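Local atomic coordinates of arylmalonate decarboxylase (Bordetella bronchiseptica, PDB entry 3IP8), a protein that catalyses the decarboxylation of 2-aryl-2-methylmalonates, releasing carbon dioxide and leaving 2-arylpropionates. Residues A[184-189]-A[206-211]; A[121-126]-A[169-174]; A[116-121]-A[142-147]. All coordinates share one frame; numbering follows the deposited sequence.

In the fold
Read from the N terminus, the chain first builds a parallel sheet with strands 9-13, 33-37, 69-72 and 101-103, then a second one, and all three contacts belong to the second. Interaction 3 closes the earliest loop, bringing strand 144-150 back beside strand 119-124 after helix 128-140. Interaction 2 shares A121 with interaction 3 and crosses it in sequence: it opens on strand 119-124 before interaction 3 has closed, and itself closes later, on helix 164-177. Interaction 1 follows both in series and adds strand 208-210 beside strand 183-187. Interactions 1 and 2 both reach the benzylphosphonate, and S187 meets Y126 between them.

Interaction 1 of 3, residues A[184-189]-A[206-211]; sequences ILLSCG and VPVVSS. With B85 (benzylphosphonic acid), chain B.
I184, L185 and L186 run beside V208, V209 and S210 as neighbouring parallel strands, the two ends of a beta-alpha-beta unit whose connection is helix 196-204. The backbones are close and regularly bonded: I184 N donates to P207 O, V209 N to I184 O, L186 N to V209 O and S211 N to L186 O. The tight part lies around V209 O. V209 O lies 2.8 Å from L186 N, which is tilted 27° from the carbonyl plane, while L185 CD1 closes in on V209 O at 3.3 Å. The L185 CB rises on the face it shares with V209, and the end of its side chain turns toward the neighbouring strand. That face, carrying L185 and V209, lies under helix 104-114, whereas I184 and V208 pack on helix 196-204.

At the start of the pairing the fit is looser. V206 is partly exposed, and its CG2 meets I184 CD1 at 4.0 Å, the two side chains crossing at about a right angle. Past the strand ends polar contacts take over. S211 OG, turned beside its own backbone N (chi1 -70°), accepts from C188 N at 2.9 Å and also pairs with T75 OG1. A water links C188 O to S210 OG, which is hydrogen-bonded to T193 as well. C188 and G189, in the loop just past strand 183-187, belong to the ligand pocket: C188 SG lies 3.5 Å from C7 of the benzylphosphonate, and G189 N donates to phosphonate O9 at 2.6 Å, the angle at the hydrogen being 165°.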
loop_
_atom_site.group_PDB
_atom_site.type_symbol
_atom_site.label_atom_id
_atom_site.label_comp_id
_atom_site.label_asym_id
_atom_site.label_seq_id
_atom_site.Cartn_x
_atom_site.Cartn_y
_atom_site.Cartn_z
ATOM N N ILE A 184 -6.007 -7.012 -10.100
ATOM C CA ILE A 184 -5.229 -5.829 -10.428
ATOM C C ILE A 184 -4.620 -5.282 -9.150
ATOM O O ILE A 184 -5.320 -5.155 -8.139
ATOM C CB ILE A 184 -6.137 -4.720 -11.039
ATOM C CG1 ILE A 184 -6.802 -5.220 -12.332
ATOM C CG2 ILE A 184 -5.338 -3.435 -11.284
ATOM C CD1 ILE A 184 -8.050 -4.436 -12.718
ATOM N N LEU A 185 -3.320 -4.994 -9.170
ATOM C CA LEU A 185 -2.663 -4.264 -8.074
ATOM C C LEU A 185 -2.581 -2.793 -8.469
ATOM O O LEU A 185 -1.939 -2.454 -9.465
ATOM C CB LEU A 185 -1.258 -4.816 -7.812
ATOM C CG LEU A 185 -0.463 -3.960 -6.835
ATOM C CD1 LEU A 185 -1.095 -3.910 -5.437
ATOM C CD2 LEU A 185 0.950 -4.500 -6.731
ATOM N N LEU A 186 -3.304 -1.932 -7.738
ATOM C CA LEU A 186 -3.247 -0.488 -7.955
ATOM C C LEU A 186 -2.276 0.067 -6.915
ATOM O O LEU A 186 -2.615 0.188 -5.725
ATOM C CB LEU A 186 -4.649 0.099 -7.807
ATOM C CG LEU A 186 -4.823 1.615 -7.880
ATOM C CD1 LEU A 186 -4.176 2.182 -9.145
ATOM C CD2 LEU A 186 -6.309 1.935 -7.828
ATOM N N SER A 187 -1.045 0.331 -7.338
ATOM C CA SER A 187 0.013 0.615 -6.397
ATOM C C SER A 187 0.333 2.085 -6.348
ATOM O O SER A 187 0.590 2.707 -7.383
ATOM C CB SER A 187 1.278 -0.169 -6.756
ATOM O OG SER A 187 2.229 -0.160 -5.674
ATOM N N CYS A 188 0.338 2.579 -5.110
ATOM C CA CYS A 188 0.785 3.890 -4.625
ATOM C C CYS A 188 -0.151 4.342 -3.516
ATOM O O CYS A 188 -1.342 4.601 -3.733
ATOM C CB CYS A 188 0.943 4.965 -5.698
ATOM S SG CYS A 188 1.403 6.540 -4.935
ATOM N N GLY A 189 0.397 4.378 -2.317
ATOM C CA GLY A 189 -0.387 4.669 -1.144
ATOM C C GLY A 189 -0.738 6.132 -1.002
ATOM O O GLY A 189 -1.438 6.488 -0.068
ATOM N N VAL A 206 -13.111 -8.484 -11.837
ATOM C CA VAL A 206 -11.974 -8.999 -11.079
ATOM C C VAL A 206 -11.665 -8.027 -9.932
ATOM O O VAL A 206 -12.032 -6.863 -10.002
ATOM C CB VAL A 206 -10.726 -9.180 -11.960
ATOM C CG1 VAL A 206 -11.013 -10.180 -13.099
ATOM C CG2 VAL A 206 -10.239 -7.833 -12.507
ATOM N N PRO A 207 -11.010 -8.514 -8.868
ATOM C CA PRO A 207 -10.744 -7.629 -7.725
ATOM C C PRO A 207 -9.552 -6.717 -7.942
ATOM O O PRO A 207 -8.651 -7.017 -8.714
ATOM C CB PRO A 207 -10.443 -8.609 -6.593
ATOM C CG PRO A 207 -9.917 -9.847 -7.284
ATOM C CD PRO A 207 -10.569 -9.903 -8.632
ATOM N N VAL A 208 -9.577 -5.596 -7.236
ATOM C CA VAL A 208 -8.475 -4.656 -7.179
ATOM C C VAL A 208 -7.884 -4.677 -5.760
ATOM O O VAL A 208 -8.616 -4.617 -4.761
ATOM C CB VAL A 208 -8.942 -3.225 -7.515
ATOM C CG1 VAL A 208 -7.781 -2.242 -7.331
ATOM C CG2 VAL A 208 -9.484 -3.162 -8.925
ATOM N N VAL A 209 -6.563 -4.820 -5.661
ATOM C CA VAL A 209 -5.886 -4.602 -4.399
ATOM C C VAL A 209 -5.151 -3.273 -4.537
ATOM O O VAL A 209 -4.270 -3.122 -5.386
ATOM C CB VAL A 209 -4.905 -5.752 -4.064
ATOM C CG1 VAL A 209 -4.052 -5.419 -2.808
ATOM C CG2 VAL A 209 -5.696 -7.039 -3.836
ATOM N N SER A 210 -5.509 -2.321 -3.682
ATOM C CA SER A 210 -4.970 -0.969 -3.743
ATOM C C SER A 210 -4.113 -0.675 -2.505
ATOM O O SER A 210 -4.508 -1.029 -1.388
ATOM C CB SER A 210 -6.125 0.034 -3.839
ATOM O OG SER A 210 -5.636 1.361 -3.925
ATOM N N SER A 211 -2.943 -0.068 -2.700
ATOM C CA SER A 211 -1.983 0.179 -1.610
ATOM C C SER A 211 -2.574 0.668 -0.289
ATOM O O SER A 211 -2.385 0.016 0.743
ATOM C CB SER A 211 -0.910 1.188 -2.040
ATOM O OG SER A 211 -0.041 0.610 -2.997
HETATM C C1 B85 B . 3.363 8.343 -2.105
HETATM C C2 B85 B . 2.722 9.320 -1.293
HETATM C C3 B85 B . 2.184 8.957 -0.080
HETATM C C4 B85 B . 2.237 7.554 0.384
HETATM C C5 B85 B . 2.848 6.597 -0.406
HETATM C C6 B85 B . 3.412 6.990 -1.662
HETATM C C7 B85 B . 4.020 6.017 -2.660
HETATM P P8 B85 B . 4.226 4.260 -2.168
HETATM O O9 B85 B . 2.838 3.554 -1.845
HETATM O O10 B85 B . 5.037 3.451 -3.300
HETATM O O11 B85 B . 5.079 4.251 -0.947
HETATM O O HOH W 1 -3.807 3.320 -2.663
#

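Interaction 2 of 3, residues A[121-126]-A[169-174]; sequences ALATAY and DLCVRA. With B85 (benzylphosphonic acid), chain B.
A123 overlaps the inner face of helix 164-177 with its single methyl: CB sits among L170 CG, the CA of C171 and A174 CB, each 4.0 Å away. This is a helix packed on the face of a parallel sheet in an alpha/beta fold, running roughly antiparallel to strand 119-124 at 153° with the short axes 7.5 Å apart. Small residues allow so close an approach. A174 CB comes to 3.4 Å from L122 O, and A121 CB rests at 3.8 Å from A174 O. L170 leans the other way along the strand; with CG anti to its backbone N (chi1 -178°), it brings CD2 to 3.6 Å from T124 O. The outer side of the helix contrasts with this seam of small and aliphatic side chains, for there R173 NE bonds D169 OD2 in a salt bridge one turn apart, meeting the oxygen from above the carboxylate plane.

Beyond the seam the strand leads into the ligand pocket. T124 OG1 accepts from Y126 N in an ST turn and is also paired with N131, which probably helps set the course of the backbone into Y126. Y126 OH is hydrogen-bonded with S187 OG and lies 2.6 Å from O10 of the benzylphosphonate, a weak bond that remains unsettled.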
loop_
_atom_site.group_PDB
_atom_site.type_symbol
_atom_site.label_atom_id
_atom_site.label_comp_id
_atom_site.label_asym_id
_atom_site.label_seq_id
_atom_site.Cartn_x
_atom_site.Cartn_y
_atom_site.Cartn_z
ATOM N N ALA A 121 -2.264 -7.864 -12.856
ATOM C CA ALA A 121 -2.000 -6.730 -13.740
ATOM C C ALA A 121 -1.589 -5.559 -12.864
ATOM O O ALA A 121 -2.195 -5.344 -11.819
ATOM C CB ALA A 121 -3.253 -6.381 -14.570
ATOM N N LEU A 122 -0.593 -4.795 -13.297
ATOM C CA LEU A 122 -0.087 -3.691 -12.479
ATOM C C LEU A 122 -0.590 -2.356 -13.006
ATOM O O LEU A 122 -0.410 -2.024 -14.190
ATOM C CB LEU A 122 1.448 -3.674 -12.457
ATOM C CG LEU A 122 2.164 -4.975 -12.100
ATOM C CD1 LEU A 122 3.644 -4.691 -12.016
ATOM C CD2 LEU A 122 1.632 -5.580 -10.798
ATOM N N ALA A 123 -1.182 -1.575 -12.110
ATOM C CA ALA A 123 -1.648 -0.225 -12.429
ATOM C C ALA A 123 -0.996 0.649 -11.384
ATOM O O ALA A 123 -1.298 0.510 -10.204
ATOM C CB ALA A 123 -3.145 -0.150 -12.330
ATOM N N THR A 124 -0.058 1.497 -11.781
ATOM C CA THR A 124 0.716 2.202 -10.755
ATOM C C THR A 124 0.882 3.677 -11.036
ATOM O O THR A 124 0.684 4.152 -12.158
ATOM C CB THR A 124 2.153 1.647 -10.574
ATOM O OG1 THR A 124 3.004 2.239 -11.564
ATOM C CG2 THR A 124 2.208 0.109 -10.681
ATOM N N ALA A 125 1.309 4.408 -10.008
ATOM C CA ALA A 125 1.588 5.814 -10.201
ATOM C C ALA A 125 3.014 6.083 -10.630
ATOM O O ALA A 125 3.371 7.247 -10.769
ATOM C CB ALA A 125 1.287 6.611 -8.911
ATOM N N TYR A 126 3.817 5.039 -10.853
ATOM C CA TYR A 126 5.279 5.197 -10.780
ATOM C C TYR A 126 5.994 5.330 -12.110
ATOM O O TYR A 126 5.436 4.999 -13.162
ATOM C CB TYR A 126 5.927 3.996 -10.096
ATOM C CG TYR A 126 5.312 3.543 -8.795
ATOM C CD1 TYR A 126 5.111 4.435 -7.741
ATOM C CD2 TYR A 126 5.031 2.202 -8.588
ATOM C CE1 TYR A 126 4.566 3.985 -6.521
ATOM C CE2 TYR A 126 4.488 1.754 -7.381
ATOM C CZ TYR A 126 4.269 2.653 -6.363
ATOM O OH TYR A 126 3.745 2.214 -5.163
ATOM N N ASP A 169 -9.517 4.620 -15.342
ATOM C CA ASP A 169 -8.978 4.395 -16.682
ATOM C C ASP A 169 -7.643 3.657 -16.614
ATOM O O ASP A 169 -7.364 2.760 -17.416
ATOM C CB ASP A 169 -8.822 5.722 -17.435
ATOM C CG ASP A 169 -8.138 5.552 -18.780
ATOM O OD1 ASP A 169 -8.791 5.015 -19.698
ATOM O OD2 ASP A 169 -6.952 5.943 -18.924
ATOM N N LEU A 170 -6.810 4.018 -15.653
ATOM C CA LEU A 170 -5.539 3.314 -15.505
ATOM C C LEU A 170 -5.703 1.801 -15.243
ATOM O O LEU A 170 -5.018 0.971 -15.859
ATOM C CB LEU A 170 -4.731 3.965 -14.375
ATOM C CG LEU A 170 -3.323 3.404 -14.081
ATOM C CD1 LEU A 170 -2.347 3.826 -15.160
ATOM C CD2 LEU A 170 -2.831 3.935 -12.728
ATOM N N CYS A 171 -6.571 1.447 -14.303
ATOM C CA CYS A 171 -6.837 0.045 -13.977
ATOM C C CYS A 171 -7.420 -0.696 -15.169
ATOM O O CYS A 171 -7.018 -1.823 -15.464
ATOM C CB CYS A 171 -7.807 -0.047 -12.802
ATOM S SG CYS A 171 -7.103 0.462 -11.242
ATOM N N VAL A 172 -8.370 -0.059 -15.845
ATOM C CA VAL A 172 -8.990 -0.664 -17.018
ATOM C C VAL A 172 -7.944 -0.930 -18.118
ATOM O O VAL A 172 -7.891 -2.023 -18.698
ATOM C CB VAL A 172 -10.150 0.210 -17.540
ATOM C CG1 VAL A 172 -10.622 -0.305 -18.899
ATOM C CG2 VAL A 172 -11.288 0.198 -16.521
ATOM N N ARG A 173 -7.104 0.061 -18.405
ATOM C CA ARG A 173 -6.035 -0.145 -19.393
ATOM C C ARG A 173 -5.030 -1.246 -19.030
ATOM O O ARG A 173 -4.592 -2.011 -19.890
ATOM C CB ARG A 173 -5.294 1.162 -19.683
ATOM C CG ARG A 173 -6.153 2.165 -20.431
ATOM C CD ARG A 173 -5.354 3.366 -20.946
ATOM N NE ARG A 173 -4.889 4.232 -19.859
ATOM C CZ ARG A 173 -3.616 4.366 -19.495
ATOM N NH1 ARG A 173 -2.673 3.682 -20.132
ATOM N NH2 ARG A 173 -3.290 5.175 -18.486
ATOM N N ALA A 174 -4.654 -1.316 -17.759
ATOM C CA ALA A 174 -3.770 -2.375 -17.271
ATOM C C ALA A 174 -4.395 -3.758 -17.496
ATOM O O ALA A 174 -3.728 -4.696 -17.966
ATOM C CB ALA A 174 -3.456 -2.159 -15.767
HETATM C C1 B85 B . 3.363 8.343 -2.105
HETATM C C2 B85 B . 2.722 9.320 -1.293
HETATM C C3 B85 B . 2.184 8.957 -0.080
HETATM C C4 B85 B . 2.237 7.554 0.384
HETATM C C5 B85 B . 2.848 6.597 -0.406
HETATM C C6 B85 B . 3.412 6.990 -1.662
HETATM C C7 B85 B . 4.020 6.017 -2.660
HETATM P P8 B85 B . 4.226 4.260 -2.168
HETATM O O9 B85 B . 2.838 3.554 -1.845
HETATM O O10 B85 B . 5.037 3.451 -3.300
HETATM O O11 B85 B . 5.079 4.251 -0.947
#

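Interaction 3 of 3, residues A[116-121]-A[142-147]; sequences GVRRVA and SLVPTG
The R118 guanidinium carries V144 CG2 on one face, 3.6 Å above the plane and over its centre, with S142 O near the plane at its edge, 4.0 Å from NE. The R119 guanidinium is covered on one face by T146 CG2, also 3.6 Å above but shifted toward the rim, while V144 CG1 approaches it obliquely and comes within 3.9 Å of NH1. V144 therefore serves both arginines. With CG1 anti to the backbone N (chi1 -178°), its methyls diverge, one to each guanidinium. R119 runs alongside V144 and then bends at its third torsion; its NH2 is held in a salt bridge to D180, which probably fixes how the flat group is turned over the T146 methyl.

Beneath these side chains the backbones pair through V144 N to R118 O, V120 N to V144 O and T146 N to V120 O. T146 N sits 2.9 Å from V120 O and 42° out of that carbonyl plane. T146 OG1 lies near the same oxygen, in a weak contact at most, and has S181 OG as its stronger partner. On the other face of the sheet V120 packs against L112 of helix 104-114, and P145 against helix 128-140. L143 swings its CD2 to 3.2 Å from V117 O.

Each strand follows a helix ended by a Schellman motif, at G116 and at S142. Together, strand 119-124, helix 128-140 and the edge strand 144-150 form a beta-alpha-beta unit, the building block of parallel alpha/beta sheets.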
loop_
_atom_site.group_PDB
_atom_site.type_symbol
_atom_site.label_atom_id
_atom_site.label_comp_id
_atom_site.label_asym_id
_atom_site.label_seq_id
_atom_site.Cartn_x
_atom_site.Cartn_y
_atom_site.Cartn_z
ATOM N N GLY A 116 -6.869 -14.759 -3.820
ATOM C CA GLY A 116 -6.500 -15.851 -4.713
ATOM C C GLY A 116 -5.902 -15.376 -6.025
ATOM O O GLY A 116 -5.916 -16.101 -7.017
ATOM N N VAL A 117 -5.377 -14.155 -6.039
ATOM C CA VAL A 117 -4.819 -13.573 -7.259
ATOM C C VAL A 117 -3.394 -14.074 -7.482
ATOM O O VAL A 117 -2.520 -13.840 -6.645
ATOM C CB VAL A 117 -4.813 -12.033 -7.175
ATOM C CG1 VAL A 117 -4.026 -11.422 -8.346
ATOM C CG2 VAL A 117 -6.250 -11.470 -7.105
ATOM N N ARG A 118 -3.154 -14.771 -8.584
ATOM C CA ARG A 118 -1.806 -15.217 -8.917
ATOM C C ARG A 118 -1.235 -14.414 -10.084
ATOM O O ARG A 118 -0.121 -13.910 -10.010
ATOM C CB ARG A 118 -1.744 -16.703 -9.259
ATOM C CG ARG A 118 -0.289 -17.222 -9.189
ATOM C CD ARG A 118 0.025 -18.288 -10.211
ATOM N NE ARG A 118 1.450 -18.630 -10.208
ATOM C CZ ARG A 118 2.065 -19.305 -11.176
ATOM N NH1 ARG A 118 1.393 -19.709 -12.246
ATOM N NH2 ARG A 118 3.362 -19.570 -11.081
ATOM N N ARG A 119 -2.005 -14.298 -11.158
ATOM C CA ARG A 119 -1.621 -13.467 -12.295
ATOM C C ARG A 119 -2.186 -12.084 -12.026
ATOM O O ARG A 119 -3.404 -11.923 -11.881
ATOM C CB ARG A 119 -2.200 -14.041 -13.589
ATOM C CG ARG A 119 -1.537 -15.354 -13.974
ATOM C CD ARG A 119 -2.156 -15.949 -15.233
ATOM N NE ARG A 119 -1.808 -15.191 -16.429
ATOM C CZ ARG A 119 -0.621 -15.234 -17.025
ATOM N NH1 ARG A 119 0.354 -15.988 -16.528
ATOM N NH2 ARG A 119 -0.407 -14.511 -18.124
ATOM N N VAL A 120 -1.296 -11.095 -11.914
ATOM C CA VAL A 120 -1.679 -9.768 -11.439
ATOM C C VAL A 120 -1.281 -8.659 -12.428
ATOM O O VAL A 120 -0.122 -8.541 -12.807
ATOM C CB VAL A 120 -1.100 -9.469 -10.026
ATOM C CG1 VAL A 120 0.425 -9.517 -10.023
ATOM C CG2 VAL A 120 -1.664 -8.112 -9.522
ATOM N N ALA A 121 -2.264 -7.864 -12.856
ATOM C CA ALA A 121 -2.000 -6.730 -13.740
ATOM C C ALA A 121 -1.589 -5.559 -12.864
ATOM O O ALA A 121 -2.195 -5.344 -11.819
ATOM C CB ALA A 121 -3.253 -6.381 -14.570
ATOM N N SER A 142 6.168 -15.235 -5.517
ATOM C CA SER A 142 5.358 -16.265 -6.189
ATOM C C SER A 142 4.147 -15.758 -6.964
ATOM O O SER A 142 3.237 -16.534 -7.287
ATOM C CB SER A 142 4.884 -17.339 -5.203
ATOM O OG SER A 142 5.949 -17.798 -4.374
ATOM N N LEU A 143 4.118 -14.464 -7.257
ATOM C CA LEU A 143 3.062 -13.921 -8.096
ATOM C C LEU A 143 3.592 -13.695 -9.505
ATOM O O LEU A 143 4.808 -13.707 -9.727
ATOM C CB LEU A 143 2.541 -12.611 -7.512
ATOM C CG LEU A 143 1.921 -12.785 -6.120
ATOM C CD1 LEU A 143 1.584 -11.426 -5.530
ATOM C CD2 LEU A 143 0.687 -13.684 -6.168
ATOM N N VAL A 144 2.676 -13.543 -10.459
ATOM C CA VAL A 144 3.049 -13.387 -11.857
ATOM C C VAL A 144 2.507 -12.088 -12.419
ATOM O O VAL A 144 1.327 -12.002 -12.784
ATOM C CB VAL A 144 2.527 -14.548 -12.733
ATOM C CG1 VAL A 144 2.988 -14.362 -14.177
ATOM C CG2 VAL A 144 2.983 -15.888 -12.192
ATOM N N PRO A 145 3.366 -11.068 -12.518
ATOM C CA PRO A 145 2.907 -9.800 -13.093
ATOM C C PRO A 145 2.642 -9.985 -14.583
ATOM O O PRO A 145 3.446 -10.601 -15.277
ATOM C CB PRO A 145 4.085 -8.846 -12.836
ATOM C CG PRO A 145 4.863 -9.479 -11.755
ATOM C CD PRO A 145 4.734 -10.963 -11.982
ATOM N N THR A 146 1.525 -9.457 -15.072
ATOM C CA THR A 146 1.095 -9.773 -16.430
ATOM C C THR A 146 1.262 -8.627 -17.403
ATOM O O THR A 146 1.219 -8.814 -18.617
ATOM C CB THR A 146 -0.368 -10.180 -16.468
ATOM O OG1 THR A 146 -1.158 -9.182 -15.797
ATOM C CG2 THR A 146 -0.558 -11.514 -15.774
ATOM N N GLY A 147 1.447 -7.438 -16.869
ATOM C CA GLY A 147 1.530 -6.264 -17.698
ATOM C C GLY A 147 1.416 -5.095 -16.752
ATOM O O GLY A 147 1.205 -5.267 -15.547
#